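Local coordinates for uncharacterized protein TP-0789 domain-containing protein (PDB 4Z48), which is of unknown function but belongs to the LolA-like family of outer-membrane lipoprotein-sorting proteins, and so may bind acyl chains or a lipid, at residues 68-71 with 72-75; 117-121 with 122-126; 232-235 with 236-240. All coordinates share one frame; numbering follows the deposited sequence.

Interaction 1. Residues 68-71 with 72-75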
loop_
_atom_site.group_PDB
_atom_site.type_symbol
_atom_site.label_atom_id
_atom_site.label_comp_id
_atom_site.label_asym_id
_atom_site.label_seq_id
_atom_site.Cartn_x
_atom_site.Cartn_y
_atom_site.Cartn_z
ATOM N N ASP A 68 13.623 -0.297 -12.592
ATOM C CA ASP A 68 14.749 0.008 -13.477
ATOM C C ASP A 68 15.957 -0.882 -13.209
ATOM O O ASP A 68 16.784 -1.020 -14.093
ATOM C CB ASP A 68 15.141 1.492 -13.351
ATOM C CG ASP A 68 15.271 1.957 -11.910
ATOM O OD1 ASP A 68 16.032 1.333 -11.159
ATOM O OD2 ASP A 68 14.652 2.985 -11.557
ATOM N N ARG A 69 16.107 -1.400 -11.964
ATOM C CA ARG A 69 17.261 -2.208 -11.553
ATOM C C ARG A 69 16.842 -3.308 -10.571
ATOM O O ARG A 69 15.863 -3.118 -9.842
ATOM C CB ARG A 69 18.367 -1.320 -10.895
ATOM C CG ARG A 69 18.952 -0.176 -11.737
ATOM C CD ARG A 69 19.980 -0.617 -12.768
ATOM N NE ARG A 69 21.183 -1.132 -12.122
ATOM C CZ ARG A 69 21.979 -2.061 -12.635
ATOM N NH1 ARG A 69 21.729 -2.573 -13.838
ATOM N NH2 ARG A 69 23.039 -2.475 -11.961
ATOM N N PRO A 70 17.587 -4.440 -10.493
ATOM C CA PRO A 70 18.719 -4.829 -11.361
ATOM C C PRO A 70 18.234 -5.156 -12.775
ATOM O O PRO A 70 17.028 -5.086 -13.073
ATOM C CB PRO A 70 19.318 -6.060 -10.655
ATOM C CG PRO A 70 18.154 -6.676 -9.915
ATOM C CD PRO A 70 17.217 -5.518 -9.557
ATOM N N ALA A 71 19.201 -5.458 -13.648
ATOM C CA ALA A 71 19.002 -5.773 -15.071
ATOM C C ALA A 71 17.852 -6.757 -15.310
ATOM O O ALA A 71 17.091 -6.539 -16.232
ATOM C CB ALA A 71 20.280 -6.327 -15.658
ATOM N N ASP A 72 17.726 -7.832 -14.502
ATOM C CA ASP A 72 16.710 -8.866 -14.732
ATOM C C ASP A 72 15.269 -8.365 -14.567
ATOM O O ASP A 72 14.392 -8.968 -15.172
ATOM C CB ASP A 72 16.918 -10.102 -13.857
ATOM C CG ASP A 72 17.850 -11.140 -14.504
ATOM O OD1 ASP A 72 17.372 -11.912 -15.374
ATOM O OD2 ASP A 72 19.044 -11.167 -14.147
ATOM N N VAL A 73 15.036 -7.284 -13.804
ATOM C CA VAL A 73 13.681 -6.749 -13.595
ATOM C C VAL A 73 13.491 -5.420 -14.369
ATOM O O VAL A 73 12.369 -4.917 -14.470
ATOM C CB VAL A 73 13.313 -6.592 -12.090
ATOM C CG1 VAL A 73 13.544 -7.895 -11.324
ATOM C CG2 VAL A 73 14.020 -5.411 -11.440
ATOM N N ASN A 74 14.578 -4.838 -14.876
ATOM C CA ASN A 74 14.498 -3.584 -15.641
ATOM C C ASN A 74 13.401 -3.655 -16.699
ATOM O O ASN A 74 13.374 -4.598 -17.501
ATOM C CB ASN A 74 15.838 -3.266 -16.336
ATOM C CG ASN A 74 15.749 -2.068 -17.251
ATOM O OD1 ASN A 74 15.609 -2.184 -18.466
ATOM N ND2 ASN A 74 15.821 -0.894 -16.686
ATOM N N GLY A 75 12.522 -2.660 -16.710
ATOM C CA GLY A 75 11.429 -2.649 -17.687
ATOM C C GLY A 75 10.099 -3.198 -17.173
ATOM O O GLY A 75 9.064 -3.027 -17.837
HETATM O O HOH W 1 14.895 -6.793 -17.813
#

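Interaction 2. Residues 117-121 with 122-126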
loop_
_atom_site.group_PDB
_atom_site.type_symbol
_atom_site.label_atom_id
_atom_site.label_comp_id
_atom_site.label_asym_id
_atom_site.label_seq_id
_atom_site.Cartn_x
_atom_site.Cartn_y
_atom_site.Cartn_z
ATOM N N SER A 117 8.753 -10.087 -3.073
ATOM C CA SER A 117 8.836 -9.385 -1.790
ATOM C C SER A 117 7.810 -9.918 -0.785
ATOM O O SER A 117 7.011 -10.816 -1.090
ATOM C CB SER A 117 8.657 -7.874 -1.957
ATOM O OG SER A 117 7.288 -7.534 -2.122
ATOM N N ASP A 118 7.832 -9.322 0.427
ATOM C CA ASP A 118 6.894 -9.653 1.500
ATOM C C ASP A 118 5.591 -8.888 1.338
ATOM O O ASP A 118 4.641 -9.145 2.071
ATOM C CB ASP A 118 7.545 -9.439 2.851
ATOM C CG ASP A 118 8.617 -10.502 3.030
ATOM O OD1 ASP A 118 8.262 -11.628 3.317
ATOM O OD2 ASP A 118 9.805 -10.224 2.711
ATOM N N LEU A 119 5.495 -8.065 0.294
ATOM C CA LEU A 119 4.238 -7.396 -0.076
ATOM C C LEU A 119 3.478 -8.288 -1.066
ATOM O O LEU A 119 4.127 -8.920 -1.910
ATOM C CB LEU A 119 4.561 -6.058 -0.769
ATOM C CG LEU A 119 4.961 -4.843 0.051
ATOM C CD1 LEU A 119 6.343 -5.008 0.680
ATOM C CD2 LEU A 119 5.074 -3.642 -0.861
ATOM N N SER A 120 2.135 -8.330 -0.993
ATOM C CA SER A 120 1.294 -9.021 -1.958
ATOM C C SER A 120 0.865 -8.028 -3.017
ATOM O O SER A 120 0.980 -6.834 -2.776
ATOM C CB SER A 120 0.073 -9.615 -1.269
ATOM O OG SER A 120 0.422 -10.671 -0.390
ATOM N N ASN A 121 0.331 -8.499 -4.166
ATOM C CA ASN A 121 -0.168 -7.588 -5.207
ATOM C C ASN A 121 -1.294 -6.673 -4.663
ATOM O O ASN A 121 -1.355 -5.487 -5.005
ATOM C CB ASN A 121 -0.673 -8.377 -6.424
ATOM C CG ASN A 121 0.422 -9.100 -7.146
ATOM O OD1 ASN A 121 1.538 -8.609 -7.244
ATOM N ND2 ASN A 121 0.128 -10.296 -7.637
ATOM N N GLU A 122 -2.129 -7.197 -3.761
ATOM C CA GLU A 122 -3.217 -6.398 -3.189
ATOM C C GLU A 122 -2.701 -5.301 -2.247
ATOM O O GLU A 122 -3.370 -4.298 -2.116
ATOM C CB GLU A 122 -4.266 -7.263 -2.481
ATOM C CG GLU A 122 -3.821 -7.915 -1.176
ATOM C CD GLU A 122 -4.971 -8.563 -0.417
ATOM O OE1 GLU A 122 -6.005 -7.895 -0.180
ATOM O OE2 GLU A 122 -4.829 -9.751 -0.055
ATOM N N ASP A 123 -1.503 -5.466 -1.657
ATOM C CA ASP A 123 -0.897 -4.472 -0.771
ATOM C C ASP A 123 -0.495 -3.188 -1.520
ATOM O O ASP A 123 -0.296 -2.154 -0.879
ATOM C CB ASP A 123 0.322 -5.063 -0.055
ATOM C CG ASP A 123 0.002 -6.204 0.890
ATOM O OD1 ASP A 123 -1.122 -6.247 1.414
ATOM O OD2 ASP A 123 0.891 -7.030 1.135
ATOM N N ILE A 124 -0.390 -3.261 -2.872
ATOM C CA ILE A 124 0.003 -2.172 -3.759
ATOM C C ILE A 124 -1.193 -1.236 -4.098
ATOM O O ILE A 124 -0.963 -0.116 -4.521
ATOM C CB ILE A 124 0.688 -2.783 -5.015
ATOM C CG1 ILE A 124 2.018 -3.502 -4.646
ATOM C CG2 ILE A 124 0.881 -1.808 -6.154
ATOM C CD1 ILE A 124 2.910 -2.838 -3.660
ATOM N N GLN A 125 -2.441 -1.653 -3.857
ATOM C CA GLN A 125 -3.617 -0.780 -4.064
ATOM C C GLN A 125 -3.824 0.198 -2.873
ATOM O O GLN A 125 -3.061 0.153 -1.902
ATOM C CB GLN A 125 -4.879 -1.620 -4.250
ATOM C CG GLN A 125 -4.788 -2.616 -5.401
ATOM C CD GLN A 125 -5.724 -3.784 -5.230
ATOM O OE1 GLN A 125 -6.259 -4.065 -4.143
ATOM N NE2 GLN A 125 -5.897 -4.527 -6.295
ATOM N N ASN A 126 -4.894 1.051 -2.940
ATOM C CA ASN A 126 -5.275 2.059 -1.934
ATOM C C ASN A 126 -5.351 1.436 -0.541
ATOM O O ASN A 126 -6.155 0.529 -0.303
ATOM C CB ASN A 126 -6.625 2.707 -2.313
ATOM C CG ASN A 126 -7.102 3.878 -1.469
ATOM O OD1 ASN A 126 -6.474 4.314 -0.496
ATOM N ND2 ASN A 126 -8.260 4.412 -1.824
#

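Interaction 3. Residues 232-235 with 236-240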
loop_
_atom_site.group_PDB
_atom_site.type_symbol
_atom_site.label_atom_id
_atom_site.label_comp_id
_atom_site.label_asym_id
_atom_site.label_seq_id
_atom_site.Cartn_x
_atom_site.Cartn_y
_atom_site.Cartn_z
ATOM N N VAL A 232 3.123 17.480 -9.123
ATOM C CA VAL A 232 4.176 17.773 -10.103
ATOM C C VAL A 232 3.589 18.043 -11.502
ATOM O O VAL A 232 4.319 18.479 -12.396
ATOM C CB VAL A 232 5.262 16.656 -10.140
ATOM C CG1 VAL A 232 5.991 16.578 -8.813
ATOM C CG2 VAL A 232 4.673 15.297 -10.486
ATOM N N GLY A 233 2.292 17.782 -11.668
ATOM C CA GLY A 233 1.588 17.971 -12.932
ATOM C C GLY A 233 1.777 16.821 -13.904
ATOM O O GLY A 233 2.097 17.047 -15.074
ATOM N N LEU A 234 1.562 15.579 -13.429
ATOM C CA LEU A 234 1.687 14.363 -14.239
ATOM C C LEU A 234 0.599 14.286 -15.300
ATOM O O LEU A 234 -0.575 14.520 -14.998
ATOM C CB LEU A 234 1.622 13.101 -13.361
ATOM C CG LEU A 234 2.800 12.800 -12.431
ATOM C CD1 LEU A 234 2.561 11.501 -11.652
ATOM C CD2 LEU A 234 4.127 12.730 -13.177
ATOM N N SER A 235 0.983 13.946 -16.550
ATOM C CA SER A 235 -0.005 13.782 -17.621
ATOM C C SER A 235 -0.762 12.452 -17.427
ATOM O O SER A 235 -0.238 11.540 -16.775
ATOM C CB SER A 235 0.658 13.839 -18.996
ATOM O OG SER A 235 1.429 12.686 -19.289
ATOM N N ASP A 236 -1.981 12.346 -17.999
ATOM C CA ASP A 236 -2.827 11.147 -17.940
ATOM C C ASP A 236 -2.218 9.966 -18.722
ATOM O O ASP A 236 -2.652 8.830 -18.530
ATOM C CB ASP A 236 -4.236 11.455 -18.495
ATOM C CG ASP A 236 -5.067 12.439 -17.687
ATOM O OD1 ASP A 236 -4.947 12.443 -16.441
ATOM O OD2 ASP A 236 -5.887 13.157 -18.294
ATOM N N ALA A 237 -1.225 10.245 -19.596
ATOM C CA ALA A 237 -0.514 9.298 -20.460
ATOM C C ALA A 237 0.207 8.190 -19.677
ATOM O O ALA A 237 0.305 7.054 -20.167
ATOM C CB ALA A 237 0.495 10.045 -21.323
ATOM N N TYR A 238 0.733 8.519 -18.476
ATOM C CA TYR A 238 1.416 7.550 -17.613
ATOM C C TYR A 238 0.471 6.455 -17.142
ATOM O O TYR A 238 0.931 5.395 -16.737
ATOM C CB TYR A 238 1.954 8.247 -16.352
ATOM C CG TYR A 238 3.211 9.069 -16.507
ATOM C CD1 TYR A 238 4.464 8.461 -16.552
ATOM C CD2 TYR A 238 3.163 10.458 -16.466
ATOM C CE1 TYR A 238 5.630 9.217 -16.652
ATOM C CE2 TYR A 238 4.324 11.226 -16.539
ATOM C CZ TYR A 238 5.557 10.601 -16.628
ATOM O OH TYR A 238 6.705 11.358 -16.711
ATOM N N PHE A 239 -0.842 6.740 -17.125
ATOM C CA PHE A 239 -1.841 5.839 -16.555
ATOM C C PHE A 239 -2.733 5.168 -17.603
ATOM O O PHE A 239 -3.716 4.511 -17.245
ATOM C CB PHE A 239 -2.678 6.605 -15.494
ATOM C CG PHE A 239 -1.772 7.450 -14.619
ATOM C CD1 PHE A 239 -0.994 6.862 -13.622
ATOM C CD2 PHE A 239 -1.642 8.815 -14.841
ATOM C CE1 PHE A 239 -0.130 7.632 -12.840
ATOM C CE2 PHE A 239 -0.748 9.576 -14.086
ATOM C CZ PHE A 239 -0.004 8.981 -13.085
ATOM N N GLU A 240 -2.375 5.287 -18.885
ATOM C CA GLU A 240 -3.124 4.627 -19.953
ATOM C C GLU A 240 -2.553 3.242 -20.163
ATOM O O GLU A 240 -1.337 3.038 -19.997
ATOM C CB GLU A 240 -3.081 5.435 -21.250
ATOM C CG GLU A 240 -4.063 6.592 -21.271
ATOM C CD GLU A 240 -3.768 7.666 -22.302
ATOM O OE1 GLU A 240 -3.176 7.344 -23.360
ATOM O OE2 GLU A 240 -4.136 8.835 -22.050
#

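Interaction 1. Residues 68-71 with 72-75
The side chain of Asn-74 reaches back over the loop to the carbonyl of Asp-68, while that of Val-73 lies against Pro-70; the amide ties the far end of the loop back to the strand end. Asn-74 ND2 donates to Asp-68 O over 2.8 Å with an N-H...O angle of 156°. The acceptor lies nearly in the plane of the amide, whereas the donor is tilted 28° from the plane of the Asp-68 carbonyl. Asn-74 holds CG opposite its own backbone N (chi1 174°), the torsion that sends the amide toward the end of the strand. Val-73 places CG2 between its N and carbonyl carbon, and this methyl meets Pro-70 CD at 3.7 Å, the two side chains crossing obliquely; the same methyl lies 3.3 Å from Arg-69 O. A cis peptide precedes Pro-70, and the proline's own carbonyl opens a type I turn, Pro-70 O accepting from Val-73 N at 3.1 Å; Asn-74 N adds weak bonds to Pro-70 O and Ala-71 O. One water donates to both Ala-71 O and Asn-74 O, bridging the turn. The whole is the surface connection of a beta hairpin: it joins strand 60-69 to its antiparallel neighbour 77-82, Gly-75 pairs back with Phe-67, and on the other flank Asp-68 bonds to Ser-46 of strand 41-54, whose Arg-45 touches Val-73.

Interaction 2. Residues 117-121 with 122-126
Two overlapping type I turns, closed by Asp-123 N on Ser-120 O at 3.0 Å and by Ile-124 N on Asn-121 O at 3.2 Å, wind residues 120-124 into a short helical coil. The carboxylate of Asp-123 doubles back on the start of that coil. With CG beside its own backbone N (chi1 -64°), Asp-123 OD2 lies 2.8 Å from Ser-120 N, in a straight bond that meets the oxygen from above the carboxylate plane, 44° out of it. Backbone and side chain thus link the same two residues in both directions. OD2 also forms a salt bridge with Lys-191, and OD1 bonds to Tyr-163 OH, a setting expected to favour the charged carboxylate. The arrangement is consistent with the LolA-like fold, an unclosed antiparallel beta-barrel whose concave side is covered by non-strand segments; here the long connection between strands 101-104 and 133-143 runs through that interior, the centre of 117-126 lying about 6 Å from the centre of the chain. An apolar contact spans the coil: Leu-119 CD2 meets Ile-124 CD1 at 3.6 Å, the side chains crossing at about a right angle, Leu-119 also touching Ile-223 and Ile-124 Val-80. Upstream, Ser-117 OG accepts from Leu-119 N at 3.1 Å in an ST turn, and the neighbouring Asp-118 carboxylate reaches Arg-214, Ser-219 and Thr-221, at the adjoining ends of strands 204-214 and 219-230.

Interaction 3. Residues 232-235 with 236-240
Leu-234 packs its two methyls against two consecutive aromatic rings, Tyr-238 and Phe-239, as the chain leaving strand 219-230 bends into a single 3-10 turn at residues 236-238. The inner side is close-packed. Leu-234 CD1 lies at the edge of the Phe-239 ring, 3.9 Å from CZ, and CD2 approaches Tyr-238 CE2 obliquely at 3.7 Å; the leucine crosses both side chains at about a right angle. The rings are also linked through Tyr-238 CB, which sits over the centre of one Phe-239 face, 3.7 Å above its plane. The carbonyl oxygen of Ser-235 touches both rings: Ser-235 O lies at the edge of the Tyr-238 ring, near its plane, 3.6 Å from CD2, and is 3.4 Å from Phe-239 CE2. No direct hydrogen bond passes from 232-235 to 236-240; they meet by packing, with Lys-52 as a polar bridge, while Phe-239 N bonds to Asp-236 O within the turn. Strands 41-54 and 60-69 complete this packing: Tyr-50 stacks on Tyr-238, Tyr-62 touches Phe-239, and Lys-52 NZ hydrogen-bonds to Leu-234 O and forms a salt bridge with Asp-236 OD1. Toward solvent the contact is much looser. Ser-235, Asp-236 and Ala-237 are all exposed there, and Ser-235, with its hydroxyl between backbone N and carbonyl carbon (chi1 72°), merely sets OG 3.5 Å from Ala-237 CB.

The three contacts exemplify how short local interactions fix chain reversals and connections in a strand-rich protein: two follow strand ends of a curved antiparallel framework and one lies inside it. The centre of interaction 2 lies 19 Å from that of interaction 1 and 22 Å from that of interaction 3; interactions 1 and 3 are likewise 22 Å apart, and no pair touches. Shared strands connect them: 41-54 contacts both interaction 1 and interaction 3, while 77-82 follows interaction 1, touches interaction 2 through Val-80 and bonds to interaction 3 through Trp-81. Interaction 2 alone occupies the concave interior, the region that in relatives such as LolA is thought to receive acyl chains; whether this protein does so is not established.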